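Local coordinates for ribulose bisphosphate carboxylase (Pyrococcus horikoshii, PDB 2D69), which probably catalyses magnesium-dependent carboxylation of ribulose 1,5-bisphosphate to two molecules of 3-phosphoglycerate, in an archaeal pathway of AMP degradation, at residues L115-L120 against N288-I293; P153-V158 against G181-K186; I253-W258 against R279-A284; F344-G349 against D366-A371. All blocks are in the same frame, centred on the assembly; numbering follows the deposited sequence.

Interaction 1: L115-L120 against N288-I293; sequences LKNLRL and NPRHGI. With SO4 (sulfate ion), chain G.
Arg119 CG stands anti to the backbone N (chi1 -158°), and the chain then runs extended to NE, which brings the guanidinium against the turn at Pro289. Pro289 CA lies over the centre of one guanidinium face, 3.8 Å from Arg119 CZ. Arg119 NE donates to a water at 2.9 Å, and the same water is bonded to Asn288 O, bridging side chain and turn. Near the plane of the group, at its edge, a sulfate ion takes a weak bond from Arg119 NH1, while Arg119 NH2 makes a weak bond to Thr286 O. Asn117 carries the other end: its CG is anti to the carbonyl carbon (chi1 -77°), and its OD1 accepts from a second water at 2.6 Å. That water accepts in turn from Asn288 ND2 at 2.8 Å. The other amide atom, Asn117 ND2, is bonded to Glu33, which also forms a long, weak ion pair with Arg290. Asn288 OD1 closes an Asx turn by accepting from Arg290 N at 2.7 Å, inside a type I turn running to His291. Beyond it the chains pair in parallel: Gly292 N reaches Leu118 O at 2.8 Å with 164° at the hydrogen, and Leu120 N returns to Gly292 O at 2.8 Å. The positive phi of Gly292 would jam a CB against the preceding carbonyl. Strand 292-293 of the catalytic domain thus extends the N-terminal-domain sheet; Leu120 and Ile293 pack together on one face, while two waters bridge Asn117 and Arg119 to Asn288 and the positive group of Arg119 probably attracts anions.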
loop_
_atom_site.group_PDB
_atom_site.type_symbol
_atom_site.label_atom_id
_atom_site.label_comp_id
_atom_site.label_asym_id
_atom_site.label_seq_id
_atom_site.Cartn_x
_atom_site.Cartn_y
_atom_site.Cartn_z
ATOM N N LEU A 115 -50.471 19.491 3.669
ATOM C CA LEU A 115 -50.509 19.094 5.075
ATOM C C LEU A 115 -50.236 20.294 5.960
ATOM O O LEU A 115 -49.294 21.053 5.722
ATOM C CB LEU A 115 -49.484 18.013 5.374
ATOM C CG LEU A 115 -49.524 16.742 4.514
ATOM C CD1 LEU A 115 -48.550 15.721 5.055
ATOM C CD2 LEU A 115 -50.887 16.187 4.491
ATOM N N LYS A 116 -51.068 20.488 6.974
ATOM C CA LYS A 116 -50.815 21.534 7.961
ATOM C C LYS A 116 -49.636 21.102 8.808
ATOM O O LYS A 116 -48.787 21.915 9.166
ATOM C CB LYS A 116 -52.064 21.786 8.834
ATOM C CG LYS A 116 -52.199 23.202 9.382
ATOM C CD LYS A 116 -53.661 23.682 9.538
ATOM C CE LYS A 116 -53.738 24.842 10.575
ATOM N NZ LYS A 116 -55.015 25.688 10.505
ATOM N N ASN A 117 -49.616 19.819 9.152
ATOM C CA ASN A 117 -48.618 19.274 10.056
ATOM C C ASN A 117 -48.431 17.791 9.721
ATOM O O ASN A 117 -49.385 17.131 9.339
ATOM C CB ASN A 117 -49.098 19.374 11.501
ATOM C CG ASN A 117 -48.971 20.788 12.076
ATOM O OD1 ASN A 117 -47.868 21.346 12.154
ATOM N ND2 ASN A 117 -50.114 21.386 12.454
ATOM N N LEU A 118 -47.244 17.243 9.994
ATOM C CA LEU A 118 -46.934 15.874 9.651
ATOM C C LEU A 118 -45.876 15.370 10.629
ATOM O O LEU A 118 -44.838 15.994 10.772
ATOM C CB LEU A 118 -46.416 15.726 8.199
ATOM C CG LEU A 118 -46.001 14.276 7.857
ATOM C CD1 LEU A 118 -47.179 13.343 7.773
ATOM C CD2 LEU A 118 -45.190 14.180 6.592
ATOM N N ARG A 119 -46.169 14.251 11.285
ATOM C CA ARG A 119 -45.242 13.664 12.239
ATOM C C ARG A 119 -45.089 12.223 11.928
ATOM O O ARG A 119 -46.076 11.518 11.838
ATOM C CB ARG A 119 -45.792 13.836 13.654
ATOM C CG ARG A 119 -44.723 13.761 14.729
ATOM C CD ARG A 119 -45.262 13.818 16.172
ATOM N NE ARG A 119 -44.175 14.079 17.103
ATOM C CZ ARG A 119 -44.219 13.865 18.422
ATOM N NH1 ARG A 119 -45.270 13.300 18.997
ATOM N NH2 ARG A 119 -43.160 14.175 19.162
ATOM N N LEU A 120 -43.852 11.736 11.804
ATOM C CA LEU A 120 -43.631 10.334 11.647
ATOM C C LEU A 120 -43.570 9.736 13.040
ATOM O O LEU A 120 -42.701 10.078 13.801
ATOM C CB LEU A 120 -42.339 10.140 10.863
ATOM C CG LEU A 120 -41.481 8.866 10.711
ATOM C CD1 LEU A 120 -41.886 7.641 11.446
ATOM C CD2 LEU A 120 -41.257 8.587 9.241
ATOM N N ASN A 288 -42.247 19.065 18.837
ATOM C CA ASN A 288 -43.588 19.483 18.449
ATOM C C ASN A 288 -44.459 18.233 18.333
ATOM O O ASN A 288 -44.146 17.345 17.546
ATOM C CB ASN A 288 -43.535 20.274 17.136
ATOM C CG ASN A 288 -44.897 20.716 16.641
ATOM O OD1 ASN A 288 -45.920 20.202 17.052
ATOM N ND2 ASN A 288 -44.904 21.672 15.736
ATOM N N PRO A 289 -45.517 18.120 19.137
ATOM C CA PRO A 289 -46.370 16.926 19.080
ATOM C C PRO A 289 -47.176 16.760 17.786
ATOM O O PRO A 289 -47.779 15.724 17.576
ATOM C CB PRO A 289 -47.316 17.111 20.299
ATOM C CG PRO A 289 -47.290 18.560 20.589
ATOM C CD PRO A 289 -45.950 19.052 20.207
ATOM N N ARG A 290 -47.220 17.784 16.947
ATOM C CA ARG A 290 -48.000 17.747 15.712
ATOM C C ARG A 290 -47.147 17.492 14.447
ATOM O O ARG A 290 -47.692 17.224 13.371
ATOM C CB ARG A 290 -48.679 19.089 15.517
ATOM C CG ARG A 290 -49.548 19.595 16.668
ATOM C CD ARG A 290 -50.693 20.436 16.160
ATOM N NE ARG A 290 -50.932 21.654 16.886
ATOM C CZ ARG A 290 -51.747 22.617 16.444
ATOM N NH1 ARG A 290 -52.364 22.500 15.259
ATOM N NH2 ARG A 290 -51.942 23.709 17.180
ATOM N N HIS A 291 -45.826 17.651 14.579
ATOM C CA HIS A 291 -44.942 17.789 13.416
ATOM C C HIS A 291 -43.501 17.420 13.674
ATOM O O HIS A 291 -42.881 17.942 14.628
ATOM C CB HIS A 291 -44.924 19.226 12.895
ATOM C CG HIS A 291 -44.389 19.354 11.496
ATOM N ND1 HIS A 291 -43.122 19.825 11.213
ATOM C CD2 HIS A 291 -44.959 19.074 10.299
ATOM C CE1 HIS A 291 -42.940 19.824 9.903
ATOM N NE2 HIS A 291 -44.050 19.396 9.325
ATOM N N GLY A 292 -42.954 16.575 12.795
ATOM C CA GLY A 292 -41.585 16.131 12.906
ATOM C C GLY A 292 -41.417 14.635 12.978
ATOM O O GLY A 292 -42.117 13.875 12.342
ATOM N N ILE A 293 -40.414 14.211 13.707
ATOM C CA ILE A 293 -40.140 12.796 13.863
ATOM C C ILE A 293 -40.072 12.545 15.362
ATOM O O ILE A 293 -39.447 13.318 16.092
ATOM C CB ILE A 293 -38.807 12.453 13.205
ATOM C CG1 ILE A 293 -38.753 12.900 11.734
ATOM C CG2 ILE A 293 -38.515 10.941 13.298
ATOM C CD1 ILE A 293 -37.356 12.713 11.158
HETATM S S SO4 G . -49.828 13.148 18.461
HETATM O O1 SO4 G . -49.885 14.457 19.112
HETATM O O2 SO4 G . -50.750 13.125 17.335
HETATM O O3 SO4 G . -48.468 12.898 17.976
HETATM O O4 SO4 G . -50.273 12.132 19.416
HETATM O O HOH W 1 -46.856 22.778 14.088
HETATM O O HOH W 2 -42.052 16.024 16.683
#

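Interaction 2: P153-V158 against G181-K186; sequences PLTATV and GIDLLK
Ala156 and Leu184 pair in parallel with their CA atoms 4.4 Å apart, and the axes of strands 154-157 and 184-186 are turned 30° to each other. Leu184 N donates to Thr155 O, Thr157 N to Leu184 O at 3.0 Å and Lys186 N to Thr157 O, the alternation expected of neighbouring parallel strands. At the start of the pairing the side chains of Thr155 and Asp183 cross nearly at a right angle. Asp183 OD2 receives Thr155 N on its anti lone pair at 2.8 Å, and Thr155 OG1 donates to the same OD2 at 3.0 Å from well above the carboxylate plane. With OG1 set between its backbone N and carbonyl carbon (chi1 64°), Thr155 also accepts from Asp183 N at 3.0 Å. Asp183 OD2 has a further partner in the salt bridge to Arg152; an alanine here would probably leave Arg152 without its countercharge and Thr155 N without an acceptor. At the far end the Lys186 chain, extended to CE and bent at its last torsion, passes Val158, CB through NZ lying against Val158 CG2, with NZ 3.8 Å away. Lys186, uncarbamylated here, is the predicted magnesium ligand in its carbamylated form. The pair belongs to a beta-alpha-beta unit of the TIM barrel: helix 167-179 packs on Leu185 and Thr157, helix 382-398 on Thr155 and Ile182, and strands 368-370 and 222-224 continue the sheet beyond the two.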
loop_
_atom_site.group_PDB
_atom_site.type_symbol
_atom_site.label_atom_id
_atom_site.label_comp_id
_atom_site.label_asym_id
_atom_site.label_seq_id
_atom_site.Cartn_x
_atom_site.Cartn_y
_atom_site.Cartn_z
ATOM N N PRO A 153 -27.683 -0.031 37.827
ATOM C CA PRO A 153 -27.452 0.929 36.744
ATOM C C PRO A 153 -25.999 1.428 36.791
ATOM O O PRO A 153 -25.333 1.438 37.818
ATOM C CB PRO A 153 -28.448 2.067 37.013
ATOM C CG PRO A 153 -28.973 1.845 38.346
ATOM C CD PRO A 153 -28.731 0.406 38.748
ATOM N N LEU A 154 -25.512 1.838 35.646
ATOM C CA LEU A 154 -24.186 2.449 35.560
ATOM C C LEU A 154 -24.348 3.937 35.812
ATOM O O LEU A 154 -25.433 4.483 35.612
ATOM C CB LEU A 154 -23.578 2.218 34.179
ATOM C CG LEU A 154 -23.098 0.801 33.837
ATOM C CD1 LEU A 154 -22.817 0.703 32.325
ATOM C CD2 LEU A 154 -21.836 0.498 34.566
ATOM N N THR A 155 -23.276 4.555 36.314
ATOM C CA THR A 155 -23.229 5.993 36.519
ATOM C C THR A 155 -22.262 6.724 35.588
ATOM O O THR A 155 -21.239 6.186 35.148
ATOM C CB THR A 155 -22.873 6.317 37.927
ATOM O OG1 THR A 155 -21.555 5.842 38.208
ATOM C CG2 THR A 155 -23.812 5.649 38.907
ATOM N N ALA A 156 -22.633 7.968 35.293
ATOM C CA ALA A 156 -21.912 8.846 34.394
ATOM C C ALA A 156 -21.962 10.254 34.940
ATOM O O ALA A 156 -22.941 10.645 35.596
ATOM C CB ALA A 156 -22.539 8.818 33.026
ATOM N N THR A 157 -20.889 11.008 34.674
ATOM C CA THR A 157 -20.837 12.427 34.960
ATOM C C THR A 157 -20.128 13.255 33.873
ATOM O O THR A 157 -18.999 12.966 33.498
ATOM C CB THR A 157 -20.167 12.632 36.283
ATOM O OG1 THR A 157 -21.070 12.219 37.322
ATOM C CG2 THR A 157 -20.014 14.099 36.594
ATOM N N VAL A 158 -20.805 14.292 33.392
ATOM C CA VAL A 158 -20.176 15.346 32.585
ATOM C C VAL A 158 -19.672 16.422 33.545
ATOM O O VAL A 158 -20.445 16.930 34.341
ATOM C CB VAL A 158 -21.194 16.066 31.691
ATOM C CG1 VAL A 158 -20.477 17.079 30.768
ATOM C CG2 VAL A 158 -22.025 15.065 30.893
ATOM N N GLY A 181 -16.299 6.933 42.602
ATOM C CA GLY A 181 -17.146 5.810 42.237
ATOM C C GLY A 181 -17.909 5.930 40.920
ATOM O O GLY A 181 -18.653 5.004 40.569
ATOM N N ILE A 182 -17.743 7.032 40.178
ATOM C CA ILE A 182 -18.442 7.159 38.909
ATOM C C ILE A 182 -17.885 6.121 37.924
ATOM O O ILE A 182 -16.658 5.857 37.876
ATOM C CB ILE A 182 -18.336 8.606 38.299
ATOM C CG1 ILE A 182 -19.098 9.579 39.144
ATOM C CG2 ILE A 182 -18.993 8.687 36.928
ATOM C CD1 ILE A 182 -20.620 9.274 39.225
ATOM N N ASP A 183 -18.769 5.542 37.129
ATOM C CA ASP A 183 -18.314 4.530 36.200
ATOM C C ASP A 183 -17.753 5.179 34.937
ATOM O O ASP A 183 -16.663 4.810 34.482
ATOM C CB ASP A 183 -19.410 3.536 35.847
ATOM C CG ASP A 183 -19.988 2.856 37.049
ATOM O OD1 ASP A 183 -19.226 2.124 37.709
ATOM O OD2 ASP A 183 -21.186 2.995 37.404
ATOM N N LEU A 184 -18.488 6.175 34.422
ATOM C CA LEU A 184 -18.279 6.736 33.123
ATOM C C LEU A 184 -18.081 8.259 33.142
ATOM O O LEU A 184 -18.973 9.016 33.521
ATOM C CB LEU A 184 -19.503 6.390 32.298
ATOM C CG LEU A 184 -19.819 4.917 32.077
ATOM C CD1 LEU A 184 -21.118 4.809 31.310
ATOM C CD2 LEU A 184 -18.677 4.228 31.351
ATOM N N LEU A 185 -16.880 8.726 32.791
ATOM C CA LEU A 185 -16.650 10.124 32.553
ATOM C C LEU A 185 -17.315 10.409 31.250
ATOM O O LEU A 185 -17.279 9.568 30.350
ATOM C CB LEU A 185 -15.166 10.385 32.444
ATOM C CG LEU A 185 -14.764 11.839 32.134
ATOM C CD1 LEU A 185 -15.149 12.804 33.265
ATOM C CD2 LEU A 185 -13.292 11.891 31.832
ATOM N N LYS A 186 -17.933 11.573 31.105
ATOM C CA LYS A 186 -18.620 11.891 29.873
ATOM C C LYS A 186 -18.256 13.291 29.415
ATOM O O LYS A 186 -18.379 14.241 30.163
ATOM C CB LYS A 186 -20.142 11.718 30.028
ATOM C CG LYS A 186 -20.988 12.006 28.798
ATOM C CD LYS A 186 -22.510 11.752 28.986
ATOM C CE LYS A 186 -23.341 12.533 27.901
ATOM N NZ LYS A 186 -22.800 13.920 27.404
#

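Interaction 3: I253-W258 against R279-A284; sequences IVVAGW and RAMHAA. With SO4 (sulfate ion), chain F.
Ala280 O, pressed by Val254 and Val255, accepts from a water at 2.7 Å, the shortest sound polar bond of the contact. The water in turn accepts from Val255 N at 3.3 Å, so one solvent molecule joins the first turn of helix 253-256 to the loop; no direct hydrogen bond crosses. Val255 CG2 comes to 3.4 Å from Ala280 O, and Val254 CB touches the same oxygen. The apolar half is built on Met281. Its CG is anti to the backbone N (chi1 -169°), and a bend at chi3 (102°) carries CE against Val254 CG1 at 3.7 Å, while Met281 CB lies against Val255 CG2. Met281 has positive phi because it is the third residue of a type II turn, closed by His282 N donating to Arg279 O at 2.9 Å. CB of Arg279 points away from the helix, and the extended chain beyond it carries the guanidinium to a sulfate ion. The sulfate is met at the guanidinium edge through two bonds, NE to O3 at 3.0 Å and NH2 to O2 at 3.2 Å, a pairing consistent with the predicted role of Arg279 in substrate binding. His282 NE2 lies above the centre of that guanidinium, and His282 ND1 is bonded to Thr286. Helix 253-256 and the turn follow strands 248-252 and 274-278, neighbours in the barrel, and so meet just past their C-terminal ends. Helix 295-305 packs beside them, Ala302 on Ile253 and Met295 on Arg279, and on the second subunit Ala106 touches Met281 while Asn108 touches Ala280.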
loop_
_atom_site.group_PDB
_atom_site.type_symbol
_atom_site.label_atom_id
_atom_site.label_comp_id
_atom_site.label_asym_id
_atom_site.label_seq_id
_atom_site.Cartn_x
_atom_site.Cartn_y
_atom_site.Cartn_z
ATOM N N ILE A 253 -25.275 12.108 17.424
ATOM C CA ILE A 253 -25.702 11.444 16.205
ATOM C C ILE A 253 -26.638 12.254 15.366
ATOM O O ILE A 253 -26.709 12.011 14.193
ATOM C CB ILE A 253 -26.318 10.041 16.440
ATOM C CG1 ILE A 253 -27.672 10.116 17.167
ATOM C CG2 ILE A 253 -25.356 9.143 17.186
ATOM C CD1 ILE A 253 -28.357 8.829 17.220
ATOM N N VAL A 254 -27.374 13.166 15.964
ATOM C CA VAL A 254 -28.290 14.000 15.183
ATOM C C VAL A 254 -27.533 15.103 14.441
ATOM O O VAL A 254 -27.774 15.341 13.265
ATOM C CB VAL A 254 -29.444 14.591 16.042
ATOM C CG1 VAL A 254 -30.439 15.479 15.150
ATOM C CG2 VAL A 254 -30.197 13.485 16.676
ATOM N N VAL A 255 -26.638 15.783 15.125
ATOM C CA VAL A 255 -25.790 16.790 14.517
ATOM C C VAL A 255 -24.869 16.152 13.451
ATOM O O VAL A 255 -24.700 16.675 12.380
ATOM C CB VAL A 255 -24.866 17.430 15.587
ATOM C CG1 VAL A 255 -23.931 18.368 14.975
ATOM C CG2 VAL A 255 -25.704 18.113 16.715
ATOM N N ALA A 256 -24.250 15.028 13.766
ATOM C CA ALA A 256 -23.432 14.333 12.763
ATOM C C ALA A 256 -24.209 13.771 11.556
ATOM O O ALA A 256 -23.799 13.890 10.384
ATOM C CB ALA A 256 -22.693 13.202 13.421
ATOM N N GLY A 257 -25.296 13.073 11.863
ATOM C CA GLY A 257 -26.230 12.593 10.862
ATOM C C GLY A 257 -26.085 11.093 10.592
ATOM O O GLY A 257 -25.107 10.461 10.958
ATOM N N TRP A 258 -27.097 10.559 9.936
ATOM C CA TRP A 258 -27.248 9.132 9.683
ATOM C C TRP A 258 -26.153 8.505 8.827
ATOM O O TRP A 258 -25.743 7.359 9.084
ATOM C CB TRP A 258 -28.641 8.883 9.006
ATOM C CG TRP A 258 -29.806 9.181 9.866
ATOM C CD1 TRP A 258 -30.810 10.062 9.590
ATOM C CD2 TRP A 258 -30.080 8.648 11.149
ATOM N NE1 TRP A 258 -31.672 10.128 10.649
ATOM C CE2 TRP A 258 -31.262 9.231 11.603
ATOM C CE3 TRP A 258 -29.455 7.692 11.955
ATOM C CZ2 TRP A 258 -31.807 8.945 12.835
ATOM C CZ3 TRP A 258 -30.016 7.380 13.147
ATOM C CH2 TRP A 258 -31.175 8.020 13.598
ATOM N N ARG A 279 -27.982 12.980 21.732
ATOM C CA ARG A 279 -29.029 13.348 20.779
ATOM C C ARG A 279 -29.159 14.851 20.593
ATOM O O ARG A 279 -30.191 15.336 20.090
ATOM C CB ARG A 279 -30.352 12.753 21.257
ATOM C CG ARG A 279 -30.787 13.257 22.630
ATOM C CD ARG A 279 -32.053 12.603 23.059
ATOM N NE ARG A 279 -32.604 13.191 24.252
ATOM C CZ ARG A 279 -33.880 13.093 24.629
ATOM N NH1 ARG A 279 -34.767 12.464 23.865
ATOM N NH2 ARG A 279 -34.285 13.706 25.758
ATOM N N ALA A 280 -28.150 15.633 20.996
ATOM C CA ALA A 280 -28.263 17.095 20.821
ATOM C C ALA A 280 -28.806 17.452 19.426
ATOM O O ALA A 280 -28.382 16.866 18.429
ATOM C CB ALA A 280 -26.921 17.770 21.040
ATOM N N MET A 281 -29.723 18.424 19.386
ATOM C CA MET A 281 -30.441 18.926 18.197
ATOM C C MET A 281 -31.764 18.204 17.896
ATOM O O MET A 281 -32.552 18.690 17.095
ATOM C CB MET A 281 -29.550 18.950 16.932
ATOM C CG MET A 281 -30.138 19.704 15.743
ATOM S SD MET A 281 -28.980 19.790 14.270
ATOM C CE MET A 281 -29.636 18.673 13.393
ATOM N N HIS A 282 -31.992 17.049 18.504
ATOM C CA HIS A 282 -33.228 16.264 18.260
ATOM C C HIS A 282 -34.500 17.079 18.423
ATOM O O HIS A 282 -35.418 16.995 17.590
ATOM C CB HIS A 282 -33.287 15.016 19.182
ATOM C CG HIS A 282 -33.640 15.336 20.592
ATOM N ND1 HIS A 282 -34.938 15.324 21.055
ATOM C CD2 HIS A 282 -32.868 15.736 21.635
ATOM C CE1 HIS A 282 -34.950 15.681 22.328
ATOM N NE2 HIS A 282 -33.706 15.932 22.705
ATOM N N ALA A 283 -34.535 17.915 19.464
ATOM C CA ALA A 283 -35.757 18.615 19.831
ATOM C C ALA A 283 -36.164 19.647 18.817
ATOM O O ALA A 283 -37.306 20.159 18.877
ATOM C CB ALA A 283 -35.641 19.227 21.259
ATOM N N ALA A 284 -35.281 19.958 17.855
ATOM C CA ALA A 284 -35.701 20.810 16.708
ATOM C C ALA A 284 -36.800 20.173 15.861
ATOM O O ALA A 284 -37.647 20.882 15.209
ATOM C CB ALA A 284 -34.476 21.139 15.814
HETATM S S SO4 F . -30.892 14.780 27.239
HETATM O O1 SO4 F . -29.826 15.500 27.933
HETATM O O2 SO4 F . -32.127 15.563 27.148
HETATM O O3 SO4 F . -30.406 14.486 25.884
HETATM O O4 SO4 F . -31.114 13.530 27.980
HETATM O O HOH W 3 -26.686 14.817 18.245
#

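Interaction 4: F344-G349 against D366-A371; sequences FPVASG and DLVIQA. With SO4 (sulfate ion), chain E.
Phe344 takes Val368 CG2 over its ring face, the methyl 4.2 Å from the ring centroid in a CH-pi contact, at the base of a TIM-barrel beta-alpha-beta unit made by strand 344-348, helix 356-363 and strand 368-370. The ring edge meets the Asp366-Leu367 peptide, with CE2 3.6 Å from Leu367 N. Beside this, Val346 CG2 and Val368 CB lie side by side. The parallel backbones are bonded regularly: Val368 N to Pro345 O, Ala347 N to Val368 O at 2.8 Å, and Gln370 N to Ala347 O at 2.7 Å with 170° at the hydrogen. Toward the polar edge, Gln370 bends at chi2 (-71°), and its NE2 donates to Ser348 OG at 2.6 Å, the hydroxyl lying in the amide plane. NE2 also donates to a sulfate oxygen, and OE1 accepts from Val158 N. A leucine in place of Gln370 would probably leave Ser348 OG without this donor and Val158 N without its acceptor, and cost the sulfate one of its bonds. The sulfate, also bonded by Gly350 N and Gly373 N, is consistent with the predicted substrate site. One water accepts from Gly349 N at 2.8 Å and donates to both Gln370 O and sulfate O4.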
loop_
_atom_site.group_PDB
_atom_site.type_symbol
_atom_site.label_atom_id
_atom_site.label_comp_id
_atom_site.label_asym_id
_atom_site.label_seq_id
_atom_site.Cartn_x
_atom_site.Cartn_y
_atom_site.Cartn_z
ATOM N N PHE A 344 -29.036 0.369 26.249
ATOM C CA PHE A 344 -29.221 1.135 27.483
ATOM C C PHE A 344 -29.875 2.480 27.246
ATOM O O PHE A 344 -29.329 3.300 26.522
ATOM C CB PHE A 344 -27.919 1.482 28.103
ATOM C CG PHE A 344 -27.421 0.475 29.115
ATOM C CD1 PHE A 344 -26.204 -0.147 28.931
ATOM C CD2 PHE A 344 -28.117 0.242 30.296
ATOM C CE1 PHE A 344 -25.707 -1.050 29.866
ATOM C CE2 PHE A 344 -27.615 -0.676 31.255
ATOM C CZ PHE A 344 -26.414 -1.308 31.028
ATOM N N PRO A 345 -30.987 2.754 27.902
ATOM C CA PRO A 345 -31.449 4.153 28.006
ATOM C C PRO A 345 -30.499 4.910 28.933
ATOM O O PRO A 345 -30.012 4.311 29.905
ATOM C CB PRO A 345 -32.826 4.045 28.642
ATOM C CG PRO A 345 -33.182 2.638 28.615
ATOM C CD PRO A 345 -31.877 1.836 28.632
ATOM N N VAL A 346 -30.192 6.153 28.577
ATOM C CA VAL A 346 -29.337 7.028 29.331
ATOM C C VAL A 346 -30.266 8.073 29.921
ATOM O O VAL A 346 -30.966 8.818 29.191
ATOM C CB VAL A 346 -28.281 7.754 28.472
ATOM C CG1 VAL A 346 -27.463 8.751 29.361
ATOM C CG2 VAL A 346 -27.355 6.766 27.667
ATOM N N ALA A 347 -30.339 8.081 31.242
ATOM C CA ALA A 347 -31.174 9.044 31.959
ATOM C C ALA A 347 -30.335 10.227 32.457
ATOM O O ALA A 347 -29.277 10.027 33.086
ATOM C CB ALA A 347 -31.897 8.348 33.118
ATOM N N SER A 348 -30.819 11.441 32.183
ATOM C CA SER A 348 -30.125 12.691 32.506
ATOM C C SER A 348 -31.087 13.858 32.640
ATOM O O SER A 348 -32.145 13.892 31.981
ATOM C CB SER A 348 -29.095 13.011 31.415
ATOM O OG SER A 348 -28.132 13.962 31.850
ATOM N N GLY A 349 -30.737 14.825 33.489
ATOM C CA GLY A 349 -31.525 16.041 33.626
ATOM C C GLY A 349 -31.833 16.305 35.071
ATOM O O GLY A 349 -32.880 15.899 35.552
ATOM N N ASP A 366 -31.667 -1.187 34.382
ATOM C CA ASP A 366 -30.937 -1.188 33.131
ATOM C C ASP A 366 -30.963 0.212 32.586
ATOM O O ASP A 366 -31.781 0.551 31.724
ATOM C CB ASP A 366 -31.510 -2.204 32.126
ATOM C CG ASP A 366 -31.035 -3.626 32.408
ATOM O OD1 ASP A 366 -30.043 -3.804 33.143
ATOM O OD2 ASP A 366 -31.614 -4.618 31.971
ATOM N N LEU A 367 -30.091 1.023 33.166
ATOM C CA LEU A 367 -29.956 2.439 32.862
ATOM C C LEU A 367 -28.517 2.859 32.976
ATOM O O LEU A 367 -27.744 2.319 33.773
ATOM C CB LEU A 367 -30.726 3.311 33.850
ATOM C CG LEU A 367 -32.226 3.142 33.974
ATOM C CD1 LEU A 367 -32.699 3.994 35.120
ATOM C CD2 LEU A 367 -32.960 3.528 32.699
ATOM N N VAL A 368 -28.151 3.840 32.171
ATOM C CA VAL A 368 -26.989 4.624 32.474
ATOM C C VAL A 368 -27.489 5.913 33.070
ATOM O O VAL A 368 -28.307 6.598 32.434
ATOM C CB VAL A 368 -26.190 4.906 31.223
ATOM C CG1 VAL A 368 -25.016 5.790 31.549
ATOM C CG2 VAL A 368 -25.729 3.590 30.556
ATOM N N ILE A 369 -26.995 6.269 34.254
ATOM C CA ILE A 369 -27.559 7.426 34.967
ATOM C C ILE A 369 -26.538 8.549 34.967
ATOM O O ILE A 369 -25.465 8.409 35.560
ATOM C CB ILE A 369 -27.891 7.032 36.389
ATOM C CG1 ILE A 369 -29.046 6.042 36.397
ATOM C CG2 ILE A 369 -28.246 8.259 37.225
ATOM C CD1 ILE A 369 -29.223 5.370 37.744
ATOM N N GLN A 370 -26.825 9.624 34.249
ATOM C CA GLN A 370 -25.878 10.736 34.162
ATOM C C GLN A 370 -26.300 11.769 35.216
ATOM O O GLN A 370 -27.403 12.311 35.130
ATOM C CB GLN A 370 -25.892 11.383 32.777
ATOM C CG GLN A 370 -24.724 12.398 32.512
ATOM C CD GLN A 370 -24.834 13.731 33.295
ATOM O OE1 GLN A 370 -23.859 14.158 33.948
ATOM N NE2 GLN A 370 -26.011 14.388 33.246
ATOM N N ALA A 371 -25.427 12.039 36.170
ATOM C CA ALA A 371 -25.742 12.971 37.247
ATOM C C ALA A 371 -24.639 13.976 37.469
ATOM O O ALA A 371 -24.069 14.055 38.568
ATOM C CB ALA A 371 -26.071 12.244 38.525
HETATM S S SO4 E . -27.193 17.835 34.855
HETATM O O1 SO4 E . -26.593 18.929 35.601
HETATM O O2 SO4 E . -28.617 18.029 34.726
HETATM O O3 SO4 E . -26.602 17.862 33.531
HETATM O O4 SO4 E . -26.875 16.567 35.487
HETATM O O HOH W 4 -28.781 14.663 35.532
#

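From the N terminus, residues 115-120 open interaction 1, which closes only at 288-293, joining the N-terminal domain sheet to the catalytic domain. Two smaller loops are nested within that span, one after the other: interaction 2, closed at 181-186, and interaction 3, closed at 279-284, a few residues before interaction 1 closes. Interaction 4 follows in series, and no loops cross. Interactions 2 and 4 are neighbours in the barrel sheet, their centres about 9 Å apart, where Leu154 O and Ile369 N lie 2.7 Å apart, probably hydrogen-bonded. Interaction 3 sits elsewhere on the barrel and, like interaction 1, touches the second subunit.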